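Local coordinates for CHIR AB1 (Gallus gallus, PDB 2VSD), which probably binds the Fc part of avian antibody as a classical Fc receptor, this chain being its extracellular immunoglobulin-like, antibody-binding domain, at residues P4-S9 and C73-S78; Q14-G19 and F60-L65; T21-C26 and A55-F60; A32-L37 and D46-K51. One frame throughout, in Å; residues are numbered along the deposited sequence.

Contact 1 (P4-S9 and C73-S78); sequences PQPSLS and CRYQVS. Unlike the reference sequence in segment 4-9: Q5 (reference Arg).
P6 lies across from R74 and L8 across from C73, and the backbones stay well apart: CA of L8 is 6.5 Å from CA of C73. No backbone hydrogen bond spans such a gap, because strand 7-11 belongs to the three-stranded sheet and strand 69-78 to the four-stranded one, so the join is made by side chains and, at P4, by a side chain meeting a backbone carbonyl. The first three residues, P4 to P6, form a loop that becomes strand at S7. The sulfur of C73 sits between P6 and L8; CB of P6 and CD1 of L8 each approach SG to 4.0 Å, beside the disulfide that SG makes with C26. CG of L8 is anti to the backbone N (chi1 -178°); from it CD1 meets the sulfur and CD2 comes within 4.0 Å of N of C73. Further along, P6 packs at the edge of the Y75 ring, its CG in the ring plane and its CB 3.8 Å from CD1 of Y75. Proline, compact and without an N-H to satisfy, suits this buried place. The Y75 ring carries its hydroxyl up to P4, where OH donates to O of P4 at 2.6 Å. The donor lies in the carbonyl plane on a lone pair, with a C=O...donor angle of 136°, and CG of P4 is 3.3 Å from the same OH of Y75. The chemistry therefore divides: sulfur and hydrocarbon close the two sheets of the immunoglobulin sandwich without directional demands, while one short, directed bond ties the N-terminal loop to the tip of a tyrosine and settles where its proton points.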
loop_
_atom_site.group_PDB
_atom_site.type_symbol
_atom_site.label_atom_id
_atom_site.label_comp_id
_atom_site.label_asym_id
_atom_site.label_seq_id
_atom_site.Cartn_x
_atom_site.Cartn_y
_atom_site.Cartn_z
ATOM N N PRO A 4 -14.829 -0.870 11.066
ATOM C CA PRO A 4 -15.039 -2.325 11.110
ATOM C C PRO A 4 -14.079 -3.139 10.208
ATOM O O PRO A 4 -13.930 -2.826 9.028
ATOM C CB PRO A 4 -16.481 -2.486 10.624
ATOM C CG PRO A 4 -16.775 -1.238 9.873
ATOM C CD PRO A 4 -15.996 -0.161 10.510
ATOM N N GLN A 5 -13.461 -4.161 10.797
ATOM C CA GLN A 5 -12.578 -5.105 10.101
ATOM C C GLN A 5 -13.259 -5.651 8.848
ATOM O O GLN A 5 -14.416 -6.097 8.923
ATOM C CB GLN A 5 -12.205 -6.251 11.049
ATOM C CG GLN A 5 -11.251 -7.306 10.459
ATOM C CD GLN A 5 -11.140 -8.582 11.301
ATOM O OE1 GLN A 5 -12.054 -8.950 12.052
ATOM N NE2 GLN A 5 -10.023 -9.263 11.169
ATOM N N PRO A 6 -12.559 -5.616 7.687
ATOM C CA PRO A 6 -13.172 -6.183 6.487
ATOM C C PRO A 6 -13.079 -7.715 6.499
ATOM O O PRO A 6 -12.345 -8.278 7.292
ATOM C CB PRO A 6 -12.333 -5.582 5.349
ATOM C CG PRO A 6 -10.951 -5.408 5.962
ATOM C CD PRO A 6 -11.208 -5.057 7.420
ATOM N N SER A 7 -13.817 -8.371 5.619
ATOM C CA SER A 7 -13.654 -9.822 5.452
ATOM C C SER A 7 -13.422 -10.173 3.985
ATOM O O SER A 7 -13.888 -9.488 3.078
ATOM C CB SER A 7 -14.878 -10.557 6.009
ATOM O OG SER A 7 -15.991 -10.236 5.216
ATOM N N LEU A 8 -12.706 -11.262 3.759
ATOM C CA LEU A 8 -12.184 -11.565 2.427
ATOM C C LEU A 8 -12.684 -12.955 2.059
ATOM O O LEU A 8 -12.683 -13.883 2.901
ATOM C CB LEU A 8 -10.651 -11.488 2.462
ATOM C CG LEU A 8 -9.825 -11.705 1.182
ATOM C CD1 LEU A 8 -10.131 -10.674 0.105
ATOM C CD2 LEU A 8 -8.310 -11.752 1.560
ATOM N N SER A 9 -13.164 -13.089 0.829
ATOM C CA SER A 9 -13.483 -14.408 0.318
ATOM C C SER A 9 -12.671 -14.692 -0.942
ATOM O O SER A 9 -12.245 -13.772 -1.650
ATOM C CB SER A 9 -14.987 -14.543 0.061
ATOM O OG SER A 9 -15.407 -13.651 -0.940
ATOM N N CYS A 73 -7.108 -8.388 3.247
ATOM C CA CYS A 73 -7.461 -7.061 2.733
ATOM C C CYS A 73 -7.613 -6.045 3.868
ATOM O O CYS A 73 -7.843 -6.436 5.022
ATOM C CB CYS A 73 -8.677 -7.104 1.775
ATOM S SG CYS A 73 -10.293 -7.468 2.530
ATOM N N ARG A 74 -7.425 -4.769 3.509
ATOM C CA ARG A 74 -7.351 -3.633 4.425
ATOM C C ARG A 74 -8.033 -2.503 3.671
ATOM O O ARG A 74 -7.933 -2.428 2.440
ATOM C CB ARG A 74 -5.862 -3.306 4.590
ATOM C CG ARG A 74 -5.471 -2.244 5.525
ATOM C CD ARG A 74 -3.990 -2.349 5.659
ATOM N NE ARG A 74 -3.415 -1.334 6.524
ATOM C CZ ARG A 74 -2.592 -0.373 6.137
ATOM N NH1 ARG A 74 -2.235 -0.219 4.862
ATOM N NH2 ARG A 74 -2.153 0.477 7.051
ATOM N N TYR A 75 -8.715 -1.598 4.362
ATOM C CA TYR A 75 -9.247 -0.415 3.657
ATOM C C TYR A 75 -9.003 0.859 4.448
ATOM O O TYR A 75 -8.749 0.784 5.646
ATOM C CB TYR A 75 -10.721 -0.567 3.257
ATOM C CG TYR A 75 -11.695 -0.606 4.406
ATOM C CD1 TYR A 75 -11.939 -1.796 5.099
ATOM C CD2 TYR A 75 -12.409 0.536 4.779
ATOM C CE1 TYR A 75 -12.848 -1.848 6.166
ATOM C CE2 TYR A 75 -13.322 0.500 5.846
ATOM C CZ TYR A 75 -13.532 -0.695 6.538
ATOM O OH TYR A 75 -14.438 -0.770 7.597
ATOM N N GLN A 76 -9.019 1.988 3.729
ATOM C CA GLN A 76 -8.607 3.288 4.256
ATOM C C GLN A 76 -9.463 4.411 3.704
ATOM O O GLN A 76 -9.877 4.408 2.536
ATOM C CB GLN A 76 -7.133 3.598 3.907
ATOM C CG GLN A 76 -6.112 2.581 4.366
ATOM C CD GLN A 76 -4.679 3.063 4.146
ATOM O OE1 GLN A 76 -4.348 3.610 3.084
ATOM N NE2 GLN A 76 -3.834 2.868 5.147
ATOM N N VAL A 77 -9.706 5.392 4.570
ATOM C CA VAL A 77 -10.393 6.613 4.186
ATOM C C VAL A 77 -9.586 7.811 4.696
ATOM O O VAL A 77 -8.818 7.685 5.635
ATOM C CB VAL A 77 -11.840 6.670 4.761
ATOM C CG1 VAL A 77 -12.684 5.563 4.155
ATOM C CG2 VAL A 77 -11.821 6.577 6.282
ATOM N N SER A 78 -9.776 8.970 4.074
ATOM C CA SER A 78 -9.019 10.167 4.486
ATOM C C SER A 78 -9.856 11.216 5.232
ATOM O O SER A 78 -9.325 12.249 5.651
ATOM C CB SER A 78 -8.312 10.809 3.288
ATOM O OG SER A 78 -9.231 11.108 2.278
#

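Contact 2 (Q14-G19 and F60-L65); sequences QGVSLG and FAVTNL
L18 and V62 meet at one end of the immunoglobulin sandwich, where the loop ahead of strand 21-27 passes the chain leaving strand 55-61. The touching parts run at 103° to each other, so side chains rather than paired strands fill the join. V62 divides its branches between two partners. Its CG1, anti to the backbone N (chi1 180°), takes CD2 of L18 at 3.7 Å, and its CG2, beside the backbone N, takes CG1 of V16 at 4.0 Å. A beta-branched residue suits this buried place, serving two neighbours with two methyls; V22 of strand 21-27 packs against both valines. L18 has CG anti to its carbonyl carbon (chi1 -68°), and its CD2 reaches past V62 to lie over the backbone beyond, 3.6 Å from C of N64. Just after it, the backbone makes one polar link: N of G19 donates to O of V62 at 2.8 Å, the donor tilted slightly from the carbonyl plane. G19 has a positive phi at which a CB would press on the carbonyl oxygen of L18, which explains the glycine. L65 lies beside the N-linked glycan, touching its sugars, and its CD2 is 4.5 Å from CD2 of L18.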
loop_
_atom_site.group_PDB
_atom_site.type_symbol
_atom_site.label_atom_id
_atom_site.label_comp_id
_atom_site.label_asym_id
_atom_site.label_seq_id
_atom_site.Cartn_x
_atom_site.Cartn_y
_atom_site.Cartn_z
ATOM N N GLN A 14 -10.805 -24.208 -4.115
ATOM C CA GLN A 14 -10.328 -25.587 -4.219
ATOM C C GLN A 14 -9.963 -25.951 -5.647
ATOM O O GLN A 14 -10.637 -25.486 -6.576
ATOM C CB GLN A 14 -11.365 -26.584 -3.693
ATOM C CG GLN A 14 -11.842 -26.283 -2.255
ATOM C CD GLN A 14 -10.771 -26.545 -1.227
ATOM O OE1 GLN A 14 -9.906 -27.397 -1.437
ATOM N NE2 GLN A 14 -10.804 -25.794 -0.110
ATOM N N GLY A 15 -8.914 -26.763 -5.776
ATOM C CA GLY A 15 -8.393 -27.247 -7.063
ATOM C C GLY A 15 -7.908 -26.134 -8.007
ATOM O O GLY A 15 -7.945 -26.291 -9.229
ATOM N N VAL A 16 -7.406 -25.041 -7.438
ATOM C CA VAL A 16 -6.908 -23.935 -8.246
ATOM C C VAL A 16 -5.535 -24.291 -8.805
ATOM O O VAL A 16 -4.667 -24.801 -8.080
ATOM C CB VAL A 16 -6.845 -22.605 -7.448
ATOM C CG1 VAL A 16 -6.225 -21.512 -8.308
ATOM C CG2 VAL A 16 -8.257 -22.204 -6.999
ATOM N N SER A 17 -5.342 -24.024 -10.096
ATOM C CA SER A 17 -4.111 -24.345 -10.811
ATOM C C SER A 17 -3.590 -23.138 -11.554
ATOM O O SER A 17 -4.347 -22.209 -11.818
ATOM C CB SER A 17 -4.442 -25.420 -11.852
ATOM O OG SER A 17 -4.997 -26.560 -11.196
ATOM N N LEU A 18 -2.321 -23.159 -11.961
ATOM C CA LEU A 18 -1.840 -22.136 -12.904
ATOM C C LEU A 18 -2.765 -22.030 -14.109
ATOM O O LEU A 18 -3.188 -23.053 -14.664
ATOM C CB LEU A 18 -0.426 -22.467 -13.415
ATOM C CG LEU A 18 0.784 -22.425 -12.471
ATOM C CD1 LEU A 18 2.045 -22.081 -13.295
ATOM C CD2 LEU A 18 0.653 -21.471 -11.322
ATOM N N GLY A 19 -3.013 -20.800 -14.525
ATOM C CA GLY A 19 -3.893 -20.491 -15.636
ATOM C C GLY A 19 -5.312 -20.187 -15.239
ATOM O O GLY A 19 -6.066 -19.604 -16.032
ATOM N N PHE A 60 -7.789 -11.867 -10.844
ATOM C CA PHE A 60 -6.538 -12.001 -11.602
ATOM C C PHE A 60 -6.263 -13.440 -11.996
ATOM O O PHE A 60 -6.805 -14.405 -11.394
ATOM C CB PHE A 60 -5.348 -11.404 -10.843
ATOM C CG PHE A 60 -5.156 -11.951 -9.449
ATOM C CD1 PHE A 60 -4.285 -13.017 -9.214
ATOM C CD2 PHE A 60 -5.813 -11.371 -8.361
ATOM C CE1 PHE A 60 -4.094 -13.517 -7.929
ATOM C CE2 PHE A 60 -5.633 -11.867 -7.085
ATOM C CZ PHE A 60 -4.763 -12.919 -6.854
ATOM N N ALA A 61 -5.437 -13.592 -13.026
ATOM C CA ALA A 61 -5.040 -14.928 -13.443
ATOM C C ALA A 61 -3.906 -15.414 -12.553
ATOM O O ALA A 61 -3.025 -14.631 -12.171
ATOM C CB ALA A 61 -4.604 -14.901 -14.899
ATOM N N VAL A 62 -3.930 -16.699 -12.213
ATOM C CA VAL A 62 -2.809 -17.335 -11.523
ATOM C C VAL A 62 -1.759 -17.625 -12.598
ATOM O O VAL A 62 -2.021 -18.413 -13.535
ATOM C CB VAL A 62 -3.266 -18.616 -10.811
ATOM C CG1 VAL A 62 -2.093 -19.287 -10.088
ATOM C CG2 VAL A 62 -4.438 -18.290 -9.811
ATOM N N THR A 63 -0.613 -16.954 -12.529
ATOM C CA THR A 63 0.387 -17.101 -13.585
ATOM C C THR A 63 1.684 -17.693 -13.065
ATOM O O THR A 63 2.592 -17.980 -13.850
ATOM C CB THR A 63 0.693 -15.759 -14.245
ATOM O OG1 THR A 63 1.331 -14.885 -13.285
ATOM C CG2 THR A 63 -0.598 -15.114 -14.756
ATOM N N ASN A 64 1.818 -17.861 -11.757
ATOM C CA ASN A 64 3.060 -18.518 -11.312
ATOM C C ASN A 64 2.917 -19.023 -9.895
ATOM O O ASN A 64 1.943 -18.702 -9.222
ATOM C CB ASN A 64 4.253 -17.576 -11.461
ATOM C CG ASN A 64 4.156 -16.380 -10.525
ATOM O OD1 ASN A 64 3.516 -15.372 -10.823
ATOM N ND2 ASN A 64 4.746 -16.515 -9.376
ATOM N N LEU A 65 3.880 -19.826 -9.456
ATOM C CA LEU A 65 3.797 -20.480 -8.161
ATOM C C LEU A 65 3.799 -19.477 -7.006
ATOM O O LEU A 65 3.285 -19.816 -5.921
ATOM C CB LEU A 65 4.993 -21.422 -7.982
ATOM C CG LEU A 65 5.031 -22.602 -8.963
ATOM C CD1 LEU A 65 6.340 -23.402 -8.711
ATOM C CD2 LEU A 65 3.821 -23.478 -8.897
#

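Contact 3 (T21-C26 and A55-F60); sequences TVTLRC and AAEFSF. Unlike the reference sequence in segment 21-26: T21 (reference Asn).
Strands 21-27 and 55-61 are neighbours in the three-stranded sheet of the immunoglobulin sandwich, and here T21-C26 and A55-F60 run antiparallel, their axes 164° apart. V22-F60, L24-F58 and C26-A56 are hydrogen-bonded pairs, each with a bond in both directions; N of L24, for instance, donates to O of F58 at 2.9 Å. Their apolar side chains share the face turned to the other sheet. On it CG2 of V22 stands over one face of the F60 ring, 4.0 Å from the centroid in a CH-pi contact, and CD2 of L24 approaches CE2 of F60 obliquely at 3.7 Å. CG of F60 lies between its backbone N and carbonyl carbon (chi1 55°), and the ring beyond it offers a face to CG2 of V22. The T23, R25, E57 and S59 face is polar. NH1 of R25 meets OE2 of E57 at 2.9 Å in a salt bridge, approaching from above the carboxylate plane, with the two flat groups nearly perpendicular (86°). CB of A55 covers the centre of one guanidinium face, 3.5 Å from CZ of R25, a place a small methyl fits. OG of S59 and OG1 of T23 are 2.8 Å apart. Such inside-outside alternation, with C26 supplying half the intersheet disulfide, is typical of the immunoglobulin fold.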
loop_
_atom_site.group_PDB
_atom_site.type_symbol
_atom_site.label_atom_id
_atom_site.label_comp_id
_atom_site.label_asym_id
_atom_site.label_seq_id
_atom_site.Cartn_x
_atom_site.Cartn_y
_atom_site.Cartn_z
ATOM N N THR A 21 -8.386 -18.249 -13.213
ATOM C CA THR A 21 -8.642 -16.892 -12.715
ATOM C C THR A 21 -9.309 -16.980 -11.329
ATOM O O THR A 21 -10.251 -17.768 -11.122
ATOM C CB THR A 21 -9.482 -16.067 -13.764
ATOM O OG1 THR A 21 -8.716 -15.989 -14.963
ATOM C CG2 THR A 21 -9.788 -14.634 -13.258
ATOM N N VAL A 22 -8.775 -16.240 -10.362
ATOM C CA VAL A 22 -9.357 -16.194 -9.027
ATOM C C VAL A 22 -9.876 -14.792 -8.720
ATOM O O VAL A 22 -9.403 -13.803 -9.274
ATOM C CB VAL A 22 -8.392 -16.651 -7.893
ATOM C CG1 VAL A 22 -7.969 -18.108 -8.072
ATOM C CG2 VAL A 22 -7.123 -15.726 -7.821
ATOM N N THR A 23 -10.847 -14.739 -7.818
ATOM C CA THR A 23 -11.432 -13.495 -7.387
ATOM C C THR A 23 -11.351 -13.473 -5.873
ATOM O O THR A 23 -11.853 -14.393 -5.183
ATOM C CB THR A 23 -12.920 -13.377 -7.813
ATOM O OG1 THR A 23 -13.010 -13.325 -9.244
ATOM C CG2 THR A 23 -13.501 -12.077 -7.246
ATOM N N LEU A 24 -10.729 -12.419 -5.364
ATOM C CA LEU A 24 -10.656 -12.145 -3.948
ATOM C C LEU A 24 -11.591 -10.980 -3.693
ATOM O O LEU A 24 -11.363 -9.870 -4.194
ATOM C CB LEU A 24 -9.227 -11.715 -3.551
ATOM C CG LEU A 24 -8.123 -12.771 -3.420
ATOM C CD1 LEU A 24 -8.360 -13.692 -2.222
ATOM C CD2 LEU A 24 -7.885 -13.562 -4.704
ATOM N N ARG A 25 -12.648 -11.239 -2.942
ATOM C CA ARG A 25 -13.684 -10.234 -2.757
ATOM C C ARG A 25 -13.565 -9.692 -1.333
ATOM O O ARG A 25 -13.667 -10.455 -0.341
ATOM C CB ARG A 25 -15.059 -10.864 -3.039
ATOM C CG ARG A 25 -16.213 -9.931 -2.876
ATOM C CD ARG A 25 -17.511 -10.596 -3.348
ATOM N NE ARG A 25 -18.674 -9.816 -2.918
ATOM C CZ ARG A 25 -19.279 -8.885 -3.652
ATOM N NH1 ARG A 25 -18.850 -8.602 -4.881
ATOM N NH2 ARG A 25 -20.332 -8.245 -3.155
ATOM N N CYS A 26 -13.358 -8.379 -1.227
ATOM C CA CYS A 26 -13.140 -7.754 0.067
ATOM C C CYS A 26 -14.420 -7.038 0.433
ATOM O O CYS A 26 -14.825 -6.084 -0.261
ATOM C CB CYS A 26 -11.977 -6.751 0.038
ATOM S SG CYS A 26 -11.539 -6.070 1.677
ATOM N N ALA A 55 -18.449 -4.288 -1.750
ATOM C CA ALA A 55 -17.139 -4.971 -1.823
ATOM C C ALA A 55 -16.264 -4.416 -2.945
ATOM O O ALA A 55 -16.764 -3.809 -3.895
ATOM C CB ALA A 55 -17.349 -6.486 -2.031
ATOM N N ALA A 56 -14.950 -4.597 -2.818
ATOM C CA ALA A 56 -14.030 -4.410 -3.939
ATOM C C ALA A 56 -13.612 -5.820 -4.302
ATOM O O ALA A 56 -13.391 -6.617 -3.413
ATOM C CB ALA A 56 -12.800 -3.617 -3.507
ATOM N N GLU A 57 -13.523 -6.123 -5.593
ATOM C CA GLU A 57 -13.107 -7.449 -6.039
ATOM C C GLU A 57 -11.794 -7.316 -6.775
ATOM O O GLU A 57 -11.644 -6.417 -7.615
ATOM C CB GLU A 57 -14.145 -8.068 -6.983
ATOM C CG GLU A 57 -15.366 -8.595 -6.259
ATOM C CD GLU A 57 -16.224 -9.486 -7.131
ATOM O OE1 GLU A 57 -16.057 -9.476 -8.369
ATOM O OE2 GLU A 57 -17.065 -10.210 -6.562
ATOM N N PHE A 58 -10.848 -8.197 -6.458
ATOM C CA PHE A 58 -9.590 -8.242 -7.167
ATOM C C PHE A 58 -9.618 -9.548 -7.926
ATOM O O PHE A 58 -9.534 -10.618 -7.315
ATOM C CB PHE A 58 -8.414 -8.248 -6.172
ATOM C CG PHE A 58 -8.377 -7.047 -5.271
ATOM C CD1 PHE A 58 -7.620 -5.920 -5.625
ATOM C CD2 PHE A 58 -9.118 -7.013 -4.088
ATOM C CE1 PHE A 58 -7.590 -4.804 -4.804
ATOM C CE2 PHE A 58 -9.105 -5.895 -3.264
ATOM C CZ PHE A 58 -8.339 -4.789 -3.618
ATOM N N SER A 59 -9.725 -9.487 -9.244
ATOM C CA SER A 59 -9.749 -10.709 -10.042
ATOM C C SER A 59 -8.484 -10.731 -10.866
ATOM O O SER A 59 -8.140 -9.710 -11.498
ATOM C CB SER A 59 -10.961 -10.755 -10.971
ATOM O OG SER A 59 -12.159 -10.836 -10.234
ATOM N N PHE A 60 -7.789 -11.867 -10.844
ATOM C CA PHE A 60 -6.538 -12.001 -11.602
ATOM C C PHE A 60 -6.263 -13.440 -11.996
ATOM O O PHE A 60 -6.805 -14.405 -11.394
ATOM C CB PHE A 60 -5.348 -11.404 -10.843
ATOM C CG PHE A 60 -5.156 -11.951 -9.449
ATOM C CD1 PHE A 60 -4.285 -13.017 -9.214
ATOM C CD2 PHE A 60 -5.813 -11.371 -8.361
ATOM C CE1 PHE A 60 -4.094 -13.517 -7.929
ATOM C CE2 PHE A 60 -5.633 -11.867 -7.085
ATOM C CZ PHE A 60 -4.763 -12.919 -6.854
#

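Contact 4 (A32-L37 and D46-K51); sequences AAWVQL and DKEKDK. Unlike the reference sequence in segment 46-51: D46 (reference Asn).
The indole of W34 carries E48 on one face: CG of E48 lies 3.7 Å from the centroid of the six-membered ring, a CH-pi contact offset toward the rim. E48 is bent at chi2 (85°), which sets its CD 3.3 Å from CH2 of W34; the carboxylate is inclined only 26° to the ring. The two side chains run side by side, pointing the same way. At the ring's pyrrole end, NE1 makes weak hydrogen bonds to V77 O and W82 O of the second subunit, so the broad tryptophan serves both its own sheet and the subunit interface. The other flat pair on this face, the Q36 amide and the D46 carboxylate, is joined through a water, which accepts from NE2 of Q36 and donates to OD2 of D46, itself 2.8 Å from that water. OE1 of Q36 accepts from NH1 of R74 in its own chain, whereas OD2 of D46 forms a salt bridge with R74 of the second subunit. Both segments belong to the beta hairpin of strands 33-39 and 42-49 in the four-stranded immunoglobulin sheet, antiparallel with axes at 147°. Backbone bonds pair A33 with K49 and V35 with K47; N of V35 is 2.8 Å from O of K47. On the opposite face V35, a compact core residue, sets CG2 3.7 Å from CB of K49. The buried K49 folds back at chi3 and chi4, and carbonyls receive its ammonium: NZ donates to O of D50 at 2.8 Å, and to those of Q53 and M31.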
loop_
_atom_site.group_PDB
_atom_site.type_symbol
_atom_site.label_atom_id
_atom_site.label_comp_id
_atom_site.label_asym_id
_atom_site.label_seq_id
_atom_site.Cartn_x
_atom_site.Cartn_y
_atom_site.Cartn_z
ATOM N N ALA A 32 -17.084 5.329 0.638
ATOM C CA ALA A 32 -16.009 5.411 -0.359
ATOM C C ALA A 32 -14.680 5.080 0.337
ATOM O O ALA A 32 -14.413 5.544 1.442
ATOM C CB ALA A 32 -15.964 6.809 -1.016
ATOM N N ALA A 33 -13.862 4.245 -0.285
ATOM C CA ALA A 33 -12.614 3.828 0.370
ATOM C C ALA A 33 -11.606 3.260 -0.626
ATOM O O ALA A 33 -11.975 2.772 -1.694
ATOM C CB ALA A 33 -12.895 2.823 1.484
ATOM N N TRP A 34 -10.334 3.374 -0.279
ATOM C CA TRP A 34 -9.248 2.708 -1.012
ATOM C C TRP A 34 -9.106 1.331 -0.402
ATOM O O TRP A 34 -9.005 1.216 0.800
ATOM C CB TRP A 34 -7.934 3.510 -0.893
ATOM C CG TRP A 34 -7.858 4.553 -1.955
ATOM C CD1 TRP A 34 -8.119 5.901 -1.820
ATOM C CD2 TRP A 34 -7.558 4.342 -3.337
ATOM N NE1 TRP A 34 -7.959 6.529 -3.026
ATOM C CE2 TRP A 34 -7.650 5.599 -3.980
ATOM C CE3 TRP A 34 -7.189 3.224 -4.089
ATOM C CZ2 TRP A 34 -7.375 5.763 -5.318
ATOM C CZ3 TRP A 34 -6.934 3.384 -5.435
ATOM C CH2 TRP A 34 -7.025 4.645 -6.039
ATOM N N VAL A 35 -9.141 0.290 -1.232
ATOM C CA VAL A 35 -9.084 -1.071 -0.694
ATOM C C VAL A 35 -7.758 -1.689 -1.124
ATOM O O VAL A 35 -7.352 -1.505 -2.270
ATOM C CB VAL A 35 -10.251 -1.912 -1.200
ATOM C CG1 VAL A 35 -10.274 -3.269 -0.499
ATOM C CG2 VAL A 35 -11.584 -1.169 -0.969
ATOM N N GLN A 36 -7.089 -2.388 -0.208
ATOM C CA GLN A 36 -5.803 -3.012 -0.529
ATOM C C GLN A 36 -5.871 -4.535 -0.441
ATOM O O GLN A 36 -6.461 -5.072 0.512
ATOM C CB GLN A 36 -4.777 -2.557 0.476
ATOM C CG GLN A 36 -4.570 -1.045 0.455
ATOM C CD GLN A 36 -3.554 -0.552 1.456
ATOM O OE1 GLN A 36 -3.237 -1.223 2.450
ATOM N NE2 GLN A 36 -3.051 0.675 1.220
ATOM N N LEU A 37 -5.207 -5.218 -1.368
ATOM C CA LEU A 37 -5.034 -6.648 -1.237
ATOM C C LEU A 37 -3.567 -6.909 -0.935
ATOM O O LEU A 37 -2.702 -6.507 -1.716
ATOM C CB LEU A 37 -5.448 -7.392 -2.520
ATOM C CG LEU A 37 -5.413 -8.939 -2.408
ATOM C CD1 LEU A 37 -6.594 -9.482 -1.562
ATOM C CD2 LEU A 37 -5.461 -9.528 -3.806
ATOM N N ASP A 46 -4.078 -2.406 -5.094
ATOM C CA ASP A 46 -5.094 -1.592 -4.435
ATOM C C ASP A 46 -6.047 -1.095 -5.495
ATOM O O ASP A 46 -5.722 -1.142 -6.691
ATOM C CB ASP A 46 -4.498 -0.463 -3.576
ATOM C CG ASP A 46 -3.811 0.635 -4.397
ATOM O OD1 ASP A 46 -3.863 0.624 -5.630
ATOM O OD2 ASP A 46 -3.183 1.491 -3.765
ATOM N N LYS A 47 -7.233 -0.677 -5.068
ATOM C CA LYS A 47 -8.207 -0.066 -5.976
ATOM C C LYS A 47 -9.268 0.726 -5.212
ATOM O O LYS A 47 -9.453 0.558 -4.003
ATOM C CB LYS A 47 -8.880 -1.134 -6.833
ATOM C CG LYS A 47 -9.766 -2.082 -6.044
ATOM C CD LYS A 47 -10.259 -3.230 -6.923
ATOM C CE LYS A 47 -11.253 -2.763 -7.944
ATOM N NZ LYS A 47 -11.596 -3.828 -8.926
ATOM N N GLU A 48 -9.973 1.579 -5.942
ATOM C CA GLU A 48 -11.052 2.383 -5.380
ATOM C C GLU A 48 -12.288 1.525 -5.197
ATOM O O GLU A 48 -12.575 0.673 -6.031
ATOM C CB GLU A 48 -11.417 3.518 -6.352
ATOM C CG GLU A 48 -10.254 4.348 -6.842
ATOM C CD GLU A 48 -9.507 3.763 -8.053
ATOM O OE1 GLU A 48 -9.476 2.512 -8.241
ATOM O OE2 GLU A 48 -8.911 4.580 -8.811
ATOM N N LYS A 49 -13.031 1.780 -4.131
ATOM C CA LYS A 49 -14.363 1.210 -3.996
ATOM C C LYS A 49 -15.352 2.342 -3.777
ATOM O O LYS A 49 -15.379 2.950 -2.693
ATOM C CB LYS A 49 -14.440 0.212 -2.838
ATOM C CG LYS A 49 -15.810 -0.484 -2.731
ATOM C CD LYS A 49 -16.111 -1.008 -1.341
ATOM C CE LYS A 49 -16.602 0.071 -0.394
ATOM N NZ LYS A 49 -17.948 0.623 -0.772
ATOM N N ASP A 50 -16.133 2.620 -4.821
ATOM C CA ASP A 50 -17.242 3.577 -4.766
ATOM C C ASP A 50 -18.125 3.330 -3.537
ATOM O O ASP A 50 -18.280 2.189 -3.076
ATOM C CB ASP A 50 -18.052 3.520 -6.068
ATOM C CG ASP A 50 -17.225 3.905 -7.293
ATOM O OD1 ASP A 50 -16.472 4.907 -7.226
ATOM O OD2 ASP A 50 -17.322 3.206 -8.335
ATOM N N LYS A 51 -18.694 4.404 -2.990
ATOM C CA LYS A 51 -19.408 4.311 -1.721
ATOM C C LYS A 51 -20.553 3.283 -1.727
ATOM O O LYS A 51 -20.778 2.607 -0.727
ATOM C CB LYS A 51 -19.852 5.699 -1.230
ATOM C CG LYS A 51 -21.111 6.280 -1.854
ATOM C CD LYS A 51 -21.835 7.185 -0.853
ATOM C CE LYS A 51 -21.785 6.581 0.567
ATOM N NZ LYS A 51 -22.976 6.880 1.399
HETATM O O HOH W 1 -3.845 2.034 -1.138
#

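Overall arrangement
All four contacts lie in one immunoglobulin domain. Contact 3 pairs strands within the three-stranded sheet, contact 4 within the four-stranded one, and contact 1 bridges the two; contact 2 closes one end. Along the chain they nest: contact 4 inside 3, 3 inside 2, and 2 inside 1. The centres of contacts 1 and 4 are about 9 Å apart, on the adjacent strands 69-78 and 33-39, and both touch the second subunit. Contacts 1 and 3, centres about 13 Å apart, meet at the C26-C73 disulfide. Contact 2 shares F60 with contact 3, but its centre is about 24 Å from those of contacts 1 and 4, placing the glycan-bearing end away from the dimer interface.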